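Local coordinates for protein translation elongation factor 1A (Methanosarcina mazei, PDB 3WND) that binds cysteinyl-tRNA(Cys) in its GTP-bound form and probably acts as a translation factor related to SelB, EF-Tu and aIF2 gamma, at residues A[84-89]-A[172-177]; A[39-44]-A[168-173]; A[225-230]-A[257-262]; A[208-213]-A[265-270]; A[353-356]-A[362-365]. All blocks are in the same frame, centred on the assembly; numbering follows the deposited sequence. Where two conformers were deposited one is given.

Contact 1: A[84-89]-A[172-177]; sequences SDIAVL and ARINEV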
# COMPACT_ATOMS: atom_id res chain seq x y z
N SER A 84 2.88 1.99 -1.25
CA SER A 84 3.31 3.22 -0.64
C SER A 84 4.20 2.99 0.56
O SER A 84 4.20 1.90 1.18
CB SER A 84 2.08 4.05 -0.25
OG SER A 84 1.32 4.35 -1.40
N ASP A 85 4.94 4.04 0.96
CA ASP A 85 5.72 3.94 2.19
C ASP A 85 5.21 4.83 3.30
O ASP A 85 5.64 4.65 4.44
CB ASP A 85 7.22 4.28 1.92
CG ASP A 85 7.90 3.14 1.11
OD1 ASP A 85 7.75 1.93 1.43
OD2 ASP A 85 8.57 3.48 0.18
N ILE A 86 4.34 5.79 2.95
CA ILE A 86 3.83 6.75 3.94
C ILE A 86 2.31 6.74 3.77
O ILE A 86 1.86 6.74 2.63
CB ILE A 86 4.28 8.19 3.59
CG1 ILE A 86 5.82 8.29 3.69
CG2 ILE A 86 3.65 9.19 4.58
CD1 ILE A 86 6.42 9.62 3.17
N ALA A 87 1.59 6.73 4.92
CA ALA A 87 0.10 6.75 4.85
C ALA A 87 -0.37 8.05 5.40
O ALA A 87 0.09 8.45 6.46
CB ALA A 87 -0.55 5.58 5.64
N VAL A 88 -1.26 8.72 4.68
CA VAL A 88 -1.93 9.91 5.25
C VAL A 88 -3.40 9.52 5.43
O VAL A 88 -4.10 9.23 4.44
CB VAL A 88 -1.87 11.09 4.28
CG1 VAL A 88 -2.75 12.26 4.84
CG2 VAL A 88 -0.39 11.50 4.13
N LEU A 89 -3.81 9.40 6.71
CA LEU A 89 -5.19 8.97 7.06
C LEU A 89 -6.01 10.21 7.26
O LEU A 89 -5.67 11.03 8.15
CB LEU A 89 -5.18 8.05 8.29
CG LEU A 89 -6.53 7.78 8.90
CD1 LEU A 89 -7.44 7.02 7.85
CD2 LEU A 89 -6.32 6.96 10.18
N ALA A 172 5.54 19.51 4.67
CA ALA A 172 6.82 19.51 5.33
C ALA A 172 7.01 18.25 6.13
O ALA A 172 8.09 17.65 6.10
CB ALA A 172 6.87 20.74 6.28
N ARG A 173 5.93 17.80 6.82
CA ARG A 173 6.03 16.49 7.53
C ARG A 173 6.21 15.30 6.54
O ARG A 173 6.94 14.36 6.83
CB ARG A 173 4.76 16.31 8.41
CG ARG A 173 4.76 15.00 9.17
CD ARG A 173 6.03 14.86 9.99
NE ARG A 173 6.06 13.63 10.75
CZ ARG A 173 7.17 13.22 11.36
NH1 ARG A 173 8.28 13.98 11.24
NH2 ARG A 173 7.19 12.08 12.06
N ILE A 174 5.51 15.30 5.44
CA ILE A 174 5.69 14.19 4.39
C ILE A 174 7.17 14.21 3.98
O ILE A 174 7.79 13.18 3.91
CB ILE A 174 4.84 14.46 3.16
CG1 ILE A 174 3.36 14.20 3.60
CG2 ILE A 174 5.20 13.54 1.97
CD1 ILE A 174 2.38 14.63 2.53
N ASN A 175 7.75 15.39 3.73
CA ASN A 175 9.17 15.38 3.32
C ASN A 175 10.11 14.89 4.45
O ASN A 175 11.11 14.23 4.14
CB ASN A 175 9.60 16.79 2.85
CG ASN A 175 9.21 17.01 1.35
OD1 ASN A 175 9.86 16.44 0.42
ND2 ASN A 175 8.21 17.82 1.10
N GLU A 176 9.86 15.27 5.71
CA GLU A 176 10.65 14.76 6.83
C GLU A 176 10.57 13.22 6.88
O GLU A 176 11.63 12.55 7.03
CB GLU A 176 10.23 15.34 8.20
CG GLU A 176 10.57 16.78 8.37
CD GLU A 176 9.93 17.32 9.66
OE1 GLU A 176 9.16 16.56 10.36
OE2 GLU A 176 10.19 18.52 9.97
N VAL A 177 9.38 12.67 6.80
CA VAL A 177 9.20 11.21 6.87
C VAL A 177 9.86 10.61 5.65
O VAL A 177 10.53 9.53 5.71
CB VAL A 177 7.69 10.80 6.99
CG1 VAL A 177 7.55 9.31 7.02
CG2 VAL A 177 7.02 11.31 8.29
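The side chain of I86 is the main bump of this contact. It rises from the strand and enters the shallow hollow between I174 and V177, which lie one turn apart on the helix. Its CG1 points beside its own backbone N and anti to the carbonyl carbon (chi1 -64°), and this carries CD1 out to the helix. On one wall of the hollow, I86 CG1 meets V177 CG1 at 3.9 Å. The same methyl of V177 lies 4.0 Å from I86 CD1. It thus touches both carbons of I86, and the two side chains run obliquely to each other. On the other wall, I86 CD1 comes 3.9 Å from the carbonyl O of I174 and 4.3 Å from I174 CG2. I174 answers with a bump of its own. Its CD1 lies 4.5 Å from V88 CG2, a looser touch. This is the sheet-to-helix layer of a P-loop GTPase domain. Strand 86-91 is an inner strand of the mixed sheet, between 21-28 and 115-119. Helix 167-187 runs over one face, nearly antiparallel to it: the short axes make an angle of 154° and approach to 10.1 Å. V24 of strand 21-28 and F64 of strand 61-66 extend the apolar layer beside I86 and I174. V177 CG2 lies over one face of the R173 guanidinium, 3.4 Å above the plane and offset to its rim. E176 OE1 sits at the edge of that group, nearly in its plane, in a salt bridge of 2.9 Å to R173 NH1.

Contact 2: A[39-44]-A[168-173]; sequences ANLGKK and DELKAR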
# COMPACT_ATOMS: atom_id res chain seq x y z
N ALA A 39 -5.69 15.42 -4.97
CA ALA A 39 -5.78 16.19 -6.22
C ALA A 39 -5.02 17.54 -6.14
O ALA A 39 -4.59 18.06 -7.16
CB ALA A 39 -7.26 16.40 -6.59
N ASN A 40 -4.90 18.10 -4.94
CA ASN A 40 -4.15 19.34 -4.74
C ASN A 40 -2.71 19.14 -4.37
O ASN A 40 -1.94 20.11 -4.22
CB ASN A 40 -4.84 20.18 -3.66
CG ASN A 40 -6.09 20.93 -4.22
OD1 ASN A 40 -5.94 21.83 -5.04
ND2 ASN A 40 -7.28 20.56 -3.81
N LEU A 41 -2.27 17.86 -4.32
CA LEU A 41 -0.87 17.57 -4.01
C LEU A 41 -0.08 17.13 -5.26
O LEU A 41 1.17 17.13 -5.21
CB LEU A 41 -0.74 16.45 -2.96
CG LEU A 41 -1.18 16.89 -1.57
CD1 LEU A 41 -1.08 15.76 -0.63
CD2 LEU A 41 -0.38 18.06 -1.01
N GLY A 42 -0.77 16.77 -6.32
CA GLY A 42 -0.05 16.43 -7.60
C GLY A 42 -1.00 16.39 -8.79
O GLY A 42 -2.20 16.72 -8.69
N LYS A 43 -0.44 16.02 -9.93
CA LYS A 43 -1.11 15.95 -11.21
C LYS A 43 -1.70 14.55 -11.46
O LYS A 43 -0.98 13.54 -11.40
CB LYS A 43 -0.08 16.28 -12.30
CG LYS A 43 -0.51 15.98 -13.73
CD LYS A 43 0.62 16.33 -14.72
CE LYS A 43 1.40 17.67 -14.44
NZ LYS A 43 2.79 17.50 -14.02
N LYS A 44 -2.97 14.52 -11.83
CA LYS A 44 -3.68 13.31 -12.02
C LYS A 44 -2.98 12.49 -13.09
O LYS A 44 -2.72 12.98 -14.22
CB LYS A 44 -5.13 13.54 -12.35
CG LYS A 44 -6.01 12.29 -12.30
CD LYS A 44 -7.50 12.68 -12.39
CE LYS A 44 -8.22 11.38 -12.64
NZ LYS A 44 -9.67 11.42 -12.94
N ASP A 168 0.86 23.35 3.91
CA ASP A 168 2.33 23.49 3.95
C ASP A 168 2.94 22.59 5.04
O ASP A 168 3.95 21.92 4.80
CB ASP A 168 2.73 24.96 4.22
CG ASP A 168 2.49 25.83 3.05
OD1 ASP A 168 2.28 25.31 1.93
OD2 ASP A 168 2.54 27.04 3.27
N GLU A 169 2.35 22.61 6.25
CA GLU A 169 2.82 21.76 7.40
C GLU A 169 2.72 20.25 7.00
O GLU A 169 3.65 19.47 7.25
CB GLU A 169 1.98 22.06 8.66
CG GLU A 169 2.53 21.26 9.84
CD GLU A 169 1.77 21.45 11.15
OE1 GLU A 169 0.95 22.41 11.21
OE2 GLU A 169 1.99 20.67 12.09
N LEU A 170 1.60 19.82 6.40
CA LEU A 170 1.51 18.43 5.94
C LEU A 170 2.70 18.14 4.99
O LEU A 170 3.35 17.07 5.06
CB LEU A 170 0.20 18.15 5.17
CG LEU A 170 0.02 16.70 4.56
CD1 LEU A 170 -0.09 15.58 5.60
CD2 LEU A 170 -1.20 16.64 3.64
N LYS A 171 2.92 19.02 4.02
CA LYS A 171 3.92 18.71 3.04
C LYS A 171 5.29 18.63 3.70
O LYS A 171 6.14 17.80 3.29
CB LYS A 171 3.95 19.78 1.95
CG LYS A 171 2.76 19.67 0.97
CD LYS A 171 2.90 20.86 -0.01
CE LYS A 171 1.80 20.96 -0.95
NZ LYS A 171 2.26 21.96 -1.99
N ALA A 172 5.54 19.51 4.67
CA ALA A 172 6.82 19.51 5.33
C ALA A 172 7.01 18.25 6.13
O ALA A 172 8.09 17.65 6.10
CB ALA A 172 6.87 20.74 6.28
N ARG A 173 5.93 17.80 6.82
CA ARG A 173 6.03 16.49 7.53
C ARG A 173 6.21 15.30 6.54
O ARG A 173 6.94 14.36 6.83
CB ARG A 173 4.76 16.31 8.41
CG ARG A 173 4.76 15.00 9.17
CD ARG A 173 6.03 14.86 9.99
NE ARG A 173 6.06 13.63 10.75
CZ ARG A 173 7.17 13.22 11.36
NH1 ARG A 173 8.28 13.98 11.24
NH2 ARG A 173 7.19 12.08 12.06
O HOH W 1 -0.53 21.82 -2.67
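L41 packs against L170 and K171, joining two ends of the P-loop GTPase fold. L41 comes just after helix 34-39, which starts among the GDP-binding residues S32 to S36. L170 and K171 belong to helix 167-187, which follows an outermost strand of the sheet, 150-153. The tight part is between L41 and the hydrocarbon chain of K171. L41 CD2 lies 3.6 Å from K171 CE and 4.0 Å from K171 CG. The lysine chain is extended beyond CG, so the methyl rests alongside it, and the two side chains slide past each other in opposite directions. In L41 the first torsion places CG beside the backbone N and anti to the carbonyl carbon (chi1 -71°). CD2 meets K171, and CD1 meets L170. Deeper in, the packing is looser: L41 CD1 and L170 CD2 are 4.4 Å apart. L170 is buried there against L154 and I116. The side chain of L41 is also about 7 Å from that of T156, a GDP-binding residue, so the contact lies near the nucleotide site. The outer side is polar and wetter. K171 is partly exposed, and its ammonium group makes a long, weak ion pair with E58. N40 turns its amide away from the helix and gives ND2 to the backbone O of S36. The backbone O of N40 is linked to K171 by one water. This water donates to N40 O at 2.7 Å and accepts a weak bond of 2.9 Å from K171 NZ.

Contact 3: A[225-230]-A[257-262]; sequences TKIFPL and MRLKNV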
# COMPACT_ATOMS: atom_id res chain seq x y z
N THR A 225 15.39 -11.46 -16.25
CA THR A 225 14.87 -11.87 -14.95
C THR A 225 13.62 -12.59 -15.25
O THR A 225 13.51 -13.14 -16.39
CB THR A 225 14.75 -10.64 -14.02
OG1 THR A 225 14.32 -11.03 -12.72
CG2 THR A 225 13.86 -9.53 -14.61
N LYS A 226 12.69 -12.69 -14.29
CA LYS A 226 11.44 -13.48 -14.51
C LYS A 226 10.20 -12.72 -14.04
O LYS A 226 10.34 -11.71 -13.34
CB LYS A 226 11.45 -14.80 -13.78
CG LYS A 226 12.50 -15.82 -14.34
CD LYS A 226 12.29 -17.20 -13.64
CE LYS A 226 13.19 -18.30 -14.22
NZ LYS A 226 12.64 -19.62 -13.77
N ILE A 227 9.02 -13.19 -14.46
CA ILE A 227 7.80 -12.64 -13.93
C ILE A 227 7.01 -13.79 -13.33
O ILE A 227 6.88 -14.86 -14.02
CB ILE A 227 7.04 -11.81 -14.98
CG1 ILE A 227 5.82 -11.05 -14.36
CG2 ILE A 227 6.67 -12.66 -16.22
CD1 ILE A 227 5.34 -9.96 -15.31
N PHE A 228 6.40 -13.53 -12.18
CA PHE A 228 5.62 -14.53 -11.44
C PHE A 228 4.26 -13.94 -11.16
O PHE A 228 4.16 -12.72 -11.00
CB PHE A 228 6.31 -14.82 -10.08
CG PHE A 228 7.61 -15.51 -10.25
CD1 PHE A 228 8.76 -14.80 -10.32
CD2 PHE A 228 7.64 -16.90 -10.32
CE1 PHE A 228 9.99 -15.41 -10.54
CE2 PHE A 228 8.83 -17.55 -10.54
CZ PHE A 228 10.02 -16.80 -10.62
N PRO A 229 3.22 -14.79 -11.04
CA PRO A 229 3.29 -16.25 -10.93
C PRO A 229 3.38 -17.01 -12.30
O PRO A 229 3.47 -18.24 -12.30
CB PRO A 229 1.94 -16.61 -10.26
CG PRO A 229 1.02 -15.52 -10.80
CD PRO A 229 1.87 -14.28 -10.80
N LEU A 230 3.49 -16.28 -13.42
CA LEU A 230 3.70 -16.96 -14.77
C LEU A 230 4.93 -17.86 -14.80
O LEU A 230 4.91 -18.94 -15.37
CB LEU A 230 3.90 -15.88 -15.81
CG LEU A 230 2.63 -15.36 -16.41
CD1 LEU A 230 3.08 -14.46 -17.57
CD2 LEU A 230 1.82 -16.55 -16.90
N MET A 257 8.01 0.12 -16.84
CA MET A 257 9.02 -0.70 -17.52
C MET A 257 8.47 -1.31 -18.80
O MET A 257 7.35 -1.93 -18.84
CB MET A 257 9.50 -1.87 -16.64
CG MET A 257 10.13 -1.37 -15.31
SD MET A 257 10.58 -2.83 -14.31
CE MET A 257 11.86 -2.06 -13.29
N ARG A 258 9.31 -1.22 -19.84
CA ARG A 258 8.99 -1.90 -21.12
C ARG A 258 9.57 -3.28 -20.98
O ARG A 258 10.79 -3.44 -20.70
CB ARG A 258 9.64 -1.14 -22.28
CG ARG A 258 8.75 -1.07 -23.48
CD ARG A 258 9.18 0.09 -24.37
NE ARG A 258 10.23 -0.25 -25.33
CZ ARG A 258 11.46 0.29 -25.37
NH1 ARG A 258 11.89 1.25 -24.49
NH2 ARG A 258 12.29 -0.13 -26.31
N LEU A 259 8.73 -4.29 -21.16
CA LEU A 259 9.20 -5.69 -20.99
C LEU A 259 9.19 -6.40 -22.37
O LEU A 259 8.24 -6.25 -23.17
CB LEU A 259 8.20 -6.47 -20.09
CG LEU A 259 7.96 -5.85 -18.69
CD1 LEU A 259 7.04 -6.84 -17.97
CD2 LEU A 259 9.27 -5.51 -18.00
N LYS A 260 10.22 -7.19 -22.60
CA LYS A 260 10.30 -8.18 -23.72
C LYS A 260 9.94 -9.61 -23.24
O LYS A 260 10.31 -10.06 -22.09
CB LYS A 260 11.72 -8.17 -24.40
CG LYS A 260 11.76 -8.92 -25.77
CD LYS A 260 13.16 -9.12 -26.38
CE LYS A 260 13.95 -7.83 -26.51
NZ LYS A 260 15.35 -8.13 -26.94
N ASN A 261 9.21 -10.32 -24.10
CA ASN A 261 8.87 -11.73 -23.95
C ASN A 261 7.60 -11.97 -23.17
O ASN A 261 7.31 -13.11 -22.73
CB ASN A 261 10.05 -12.59 -23.44
CG ASN A 261 9.90 -14.04 -23.82
OD1 ASN A 261 9.59 -14.38 -24.98
ND2 ASN A 261 10.19 -14.92 -22.87
N VAL A 262 6.84 -10.90 -22.94
CA VAL A 262 5.54 -11.12 -22.25
C VAL A 262 4.49 -10.12 -22.76
O VAL A 262 4.82 -8.98 -23.14
CB VAL A 262 5.70 -11.12 -20.71
CG1 VAL A 262 6.11 -9.71 -20.21
CG2 VAL A 262 4.42 -11.53 -20.00
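I227 and L230 are the two residues of the first segment that meet the second, I227 against L259 and L230 against V262. The segment opens with T225 and K226, whose polar ends are tied elsewhere. T225 OG1 is hydrogen-bonded to D275, and K226 NZ forms a salt bridge with D231. Next comes I227, which directs its side chain toward the other segment. Its CD1 stops 4.4 Å from L259 CD1, a loose end-to-end touch of methyls. F228 alternates with I227 and faces the other side of the strand. The peptide bond before P229 is cis, and the chain turns off the strand there. This turn brings L230 back beside I227 on the same side of the contact. L230 CD1 reaches V262 CG2 at 4.0 Å, and the two side chains cross obliquely. On V262, this CG2 stands anti to the backbone N, while CG1 takes the crowded position between N and the carbonyl carbon (chi1 67°). V262 follows N261, whose positive phi of 88° bends the chain round after strand 254-260. L230 is exposed, whereas I227, L259 and V262 are buried. Strands 224-228 and 254-260 are not paired with each other. Each pairs antiparallel with strand 232-241. I227 and L259 therefore meet in the interior across that strand, in the closed beta barrel of the SelB-like second domain, with the L230 and V262 pair nearer the exposed side. I234 of strand 232-241, V210 and C208 of strand 207-216 and I273 of strand 272-274 line the same interior.

Contact 4: A[208-213]-A[265-270]; sequences CVVLGV and KDIERG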
# COMPACT_ATOMS: atom_id res chain seq x y z
N CYS A 208 4.66 -4.14 -24.44
CA CYS A 208 4.22 -4.41 -23.06
C CYS A 208 4.91 -3.40 -22.09
O CYS A 208 6.16 -3.37 -22.00
CB CYS A 208 4.60 -5.82 -22.63
SG CYS A 208 4.06 -6.25 -20.92
N VAL A 209 4.08 -2.62 -21.37
CA VAL A 209 4.55 -1.71 -20.34
C VAL A 209 3.89 -2.10 -18.98
O VAL A 209 2.66 -2.40 -18.92
CB VAL A 209 4.28 -0.24 -20.71
CG1 VAL A 209 4.58 0.72 -19.50
CG2 VAL A 209 5.09 0.11 -21.96
N VAL A 210 4.68 -2.11 -17.90
CA VAL A 210 4.07 -2.34 -16.58
C VAL A 210 4.46 -1.14 -15.74
O VAL A 210 5.51 -0.55 -15.94
CB VAL A 210 4.56 -3.64 -15.93
CG1 VAL A 210 4.09 -4.86 -16.74
CG2 VAL A 210 6.06 -3.58 -15.65
N LEU A 211 3.58 -0.78 -14.82
CA LEU A 211 3.86 0.28 -13.82
C LEU A 211 3.86 -0.46 -12.50
O LEU A 211 3.04 -1.39 -12.21
CB LEU A 211 2.77 1.32 -13.78
CG LEU A 211 2.29 1.83 -15.16
CD1 LEU A 211 1.21 2.87 -14.97
CD2 LEU A 211 3.45 2.37 -15.97
N GLY A 212 4.75 0.03 -11.64
CA GLY A 212 4.99 -0.63 -10.34
C GLY A 212 5.98 0.12 -9.49
O GLY A 212 6.33 1.26 -9.77
N VAL A 213 6.47 -0.60 -8.47
CA VAL A 213 7.41 0.01 -7.53
C VAL A 213 8.42 -1.05 -7.20
O VAL A 213 8.07 -2.25 -7.07
CB VAL A 213 6.67 0.53 -6.25
CG1 VAL A 213 5.94 -0.58 -5.54
CG2 VAL A 213 7.60 1.33 -5.35
N LYS A 265 -1.61 -8.51 -21.89
CA LYS A 265 -2.87 -9.25 -21.59
C LYS A 265 -2.64 -10.45 -20.59
O LYS A 265 -3.57 -11.00 -19.99
CB LYS A 265 -3.49 -9.83 -22.91
CG LYS A 265 -2.65 -10.97 -23.52
CD LYS A 265 -3.34 -11.66 -24.71
CE LYS A 265 -2.45 -12.80 -25.15
NZ LYS A 265 -2.75 -14.06 -24.42
N ASP A 266 -1.42 -10.91 -20.44
CA ASP A 266 -1.13 -12.03 -19.52
C ASP A 266 -0.60 -11.57 -18.15
O ASP A 266 -0.22 -12.40 -17.30
CB ASP A 266 -0.10 -12.92 -20.16
CG ASP A 266 -0.63 -13.56 -21.40
OD1 ASP A 266 -1.85 -13.97 -21.42
OD2 ASP A 266 0.18 -13.65 -22.37
N ILE A 267 -0.60 -10.25 -17.92
CA ILE A 267 -0.12 -9.69 -16.64
C ILE A 267 -1.30 -9.09 -15.90
O ILE A 267 -2.05 -8.30 -16.50
CB ILE A 267 0.99 -8.62 -16.88
CG1 ILE A 267 2.12 -9.30 -17.72
CG2 ILE A 267 1.45 -8.06 -15.56
CD1 ILE A 267 3.35 -8.36 -17.90
N GLU A 268 -1.35 -9.33 -14.58
CA GLU A 268 -2.35 -8.65 -13.71
C GLU A 268 -1.64 -7.86 -12.58
O GLU A 268 -0.44 -8.14 -12.24
CB GLU A 268 -3.28 -9.75 -13.10
CG GLU A 268 -4.10 -10.56 -14.11
CD GLU A 268 -5.06 -9.71 -15.00
OE1 GLU A 268 -5.59 -8.64 -14.54
OE2 GLU A 268 -5.38 -10.13 -16.09
N ARG A 269 -2.33 -6.85 -12.05
CA ARG A 269 -1.86 -6.29 -10.80
C ARG A 269 -1.52 -7.42 -9.78
O ARG A 269 -2.32 -8.35 -9.59
CB ARG A 269 -2.92 -5.38 -10.18
CG ARG A 269 -2.54 -4.86 -8.78
CD ARG A 269 -3.62 -4.00 -8.16
NE ARG A 269 -3.78 -2.86 -9.04
CZ ARG A 269 -4.76 -1.97 -8.86
NH1 ARG A 269 -5.52 -2.03 -7.76
NH2 ARG A 269 -4.88 -0.99 -9.72
N GLY A 270 -0.36 -7.37 -9.13
CA GLY A 270 -0.07 -8.44 -8.21
C GLY A 270 1.08 -9.33 -8.69
O GLY A 270 1.70 -10.04 -7.88
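I267 puts one methyl between C208 and V210. Its CD1 lies 3.8 Å from C208 SG and equally 3.8 Å from V210 CG1, so a single atom carries the whole contact. C208 and V210 are two residues apart on the strand and face the same way, while V209 between them points away. The side chains of V210 and I267 cross at about a right angle. Two side chains are set for the meeting by their torsions. In C208 the sulfur stands anti to the backbone N (chi1 -179°). In I267 CG1 lies beside the backbone N and anti to the carbonyl carbon (chi1 -56°), which, with the extended second torsion, places CD1 at the strand. All three residues are buried. In the next shell, C208 and V210 are fixed by backbone hydrogen bonds to L259 and M257 of the neighbouring strand. V262 packs on both C208 and I267, and A200 lies on I267 as well. The turn before I267 holds a local pair: K265 NZ makes a salt bridge of 3.1 Å with D266 OD1, approaching on the syn side and 22° out of the carboxylate plane. After I267, R269 gives NE to the backbone O of D198 and forms a salt bridge from NH1 to D49 of the GTPase domain, so the loop also touches the neighbouring domain. Residues 265-270 lie in the connection between strands 254-260 and 272-274. Strand 207-216 runs between 194-203 and 254-260, antiparallel to both, and I267 packs on its inward face within the beta barrel of the second domain.

Contact 5: A[353-356]-A[362-365]; sequences LLAN and RFAA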
# COMPACT_ATOMS: atom_id res chain seq x y z
N LEU A 353 -2.63 -10.43 4.59
CA LEU A 353 -3.78 -9.95 5.35
C LEU A 353 -4.99 -10.83 5.00
O LEU A 353 -5.14 -11.27 3.85
CB LEU A 353 -4.17 -8.57 4.94
CG LEU A 353 -3.31 -7.45 5.41
CD1 LEU A 353 -3.99 -6.08 5.02
CD2 LEU A 353 -2.92 -7.49 6.89
N LEU A 354 -5.80 -11.15 6.00
CA LEU A 354 -7.04 -11.90 5.74
C LEU A 354 -8.22 -11.03 6.16
O LEU A 354 -8.17 -10.37 7.20
CB LEU A 354 -7.06 -13.12 6.67
CG LEU A 354 -5.87 -14.08 6.37
CD1 LEU A 354 -5.83 -15.24 7.37
CD2 LEU A 354 -5.91 -14.60 4.92
N ALA A 355 -9.26 -11.12 5.34
CA ALA A 355 -10.46 -10.30 5.56
C ALA A 355 -11.70 -11.17 5.48
O ALA A 355 -11.65 -12.27 4.88
CB ALA A 355 -10.53 -9.13 4.55
N ASN A 356 -12.80 -10.66 6.05
CA ASN A 356 -14.14 -11.23 5.83
C ASN A 356 -14.99 -10.13 5.26
O ASN A 356 -15.29 -9.16 5.92
CB ASN A 356 -14.75 -11.81 7.15
CG ASN A 356 -16.12 -12.42 6.93
OD1 ASN A 356 -16.84 -12.08 5.96
ND2 ASN A 356 -16.55 -13.25 7.85
N ARG A 362 -13.85 -5.31 8.27
CA ARG A 362 -13.63 -6.50 7.45
C ARG A 362 -12.28 -7.17 7.65
O ARG A 362 -12.04 -8.22 7.12
CB ARG A 362 -13.82 -6.14 5.97
CG ARG A 362 -15.24 -5.73 5.71
CD ARG A 362 -15.47 -5.04 4.36
NE ARG A 362 -15.04 -3.64 4.45
CZ ARG A 362 -15.16 -2.77 3.46
NH1 ARG A 362 -15.70 -3.11 2.24
NH2 ARG A 362 -14.72 -1.53 3.67
N PHE A 363 -11.34 -6.51 8.31
CA PHE A 363 -9.99 -7.10 8.48
C PHE A 363 -9.96 -8.02 9.66
O PHE A 363 -10.37 -7.66 10.77
CB PHE A 363 -8.92 -6.01 8.61
CG PHE A 363 -8.69 -5.29 7.31
CD1 PHE A 363 -7.98 -5.92 6.25
CD2 PHE A 363 -9.30 -4.05 7.07
CE1 PHE A 363 -7.86 -5.21 4.99
CE2 PHE A 363 -9.19 -3.39 5.84
CZ PHE A 363 -8.43 -3.95 4.81
N ALA A 364 -9.50 -9.23 9.38
CA ALA A 364 -9.54 -10.30 10.35
C ALA A 364 -8.21 -10.65 10.99
O ALA A 364 -8.19 -11.07 12.15
CB ALA A 364 -10.17 -11.56 9.70
N ALA A 365 -7.14 -10.56 10.24
CA ALA A 365 -5.89 -11.16 10.70
C ALA A 365 -4.78 -10.75 9.78
O ALA A 365 -5.05 -10.40 8.61
CB ALA A 365 -5.94 -12.71 10.72
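The first torsions of L353 and F363 place both CG atoms beside the backbone N and anti to the carbonyl carbon, with chi1 of -75° and -70°. L353 CD1 comes 4.0 Å from F363 CE1, oblique to the ring. These residues belong to a beta hairpin of the third domain, which carries a classic bulge where A364 and A365 both oppose L354. L354 N gives a nearly straight bond of 2.8 Å to A365 O (N-H...O 176°). In return L354 O is gripped twice. A364 N donates to L354 O at 2.8 Å. A365 N donates to L354 O at 3.2 Å, in a more bent bond. Next to the bulge, A355 and F363 form a non-hydrogen-bonded pair. N356 N then donates to R362 O at 2.8 Å, lying in the carbonyl plane, and N356 OD1 accepts from D358 N within the connecting loop. On one face of the hairpin L354 CD1 lies 4.2 Å from A365 CB. On the other, A355 and F363 turn to the GTPase domain. R362 sends its guanidinium there too, to a salt bridge with E102 and a bond to P71 O. Strand 352-355 is flanked by strand 301-306 on its other edge. Helices 74-83 and 98-109 of the GTPase domain pack on the F363 side through L74, I78, A106 and L109, so the hairpin forms part of the interface between these two domains.

The contacts follow the three domains along the chain. Contacts 1 and 2 lie in the GTPase domain, share helix 167-187 and reach the same mixed sheet, with centres about 10 Å apart. Contacts 3 and 4 lie in the second-domain barrel, with centres about 9 Å apart. Contact 3 is nested inside the loop closed by contact 4, and the two touch where I227 CD1 meets I267 CD1 at 3.6 Å. Contact 5 comes last, in the third domain, about 25 Å from contact 1 between centres. Contact 4 comes within about 6 Å of contact 1 between nearest atoms. Contacts 4 and 5 have neighbours in the GTPase domain, so both barrels meet the nucleotide-binding domain, as in the GTP form of EF-Tu.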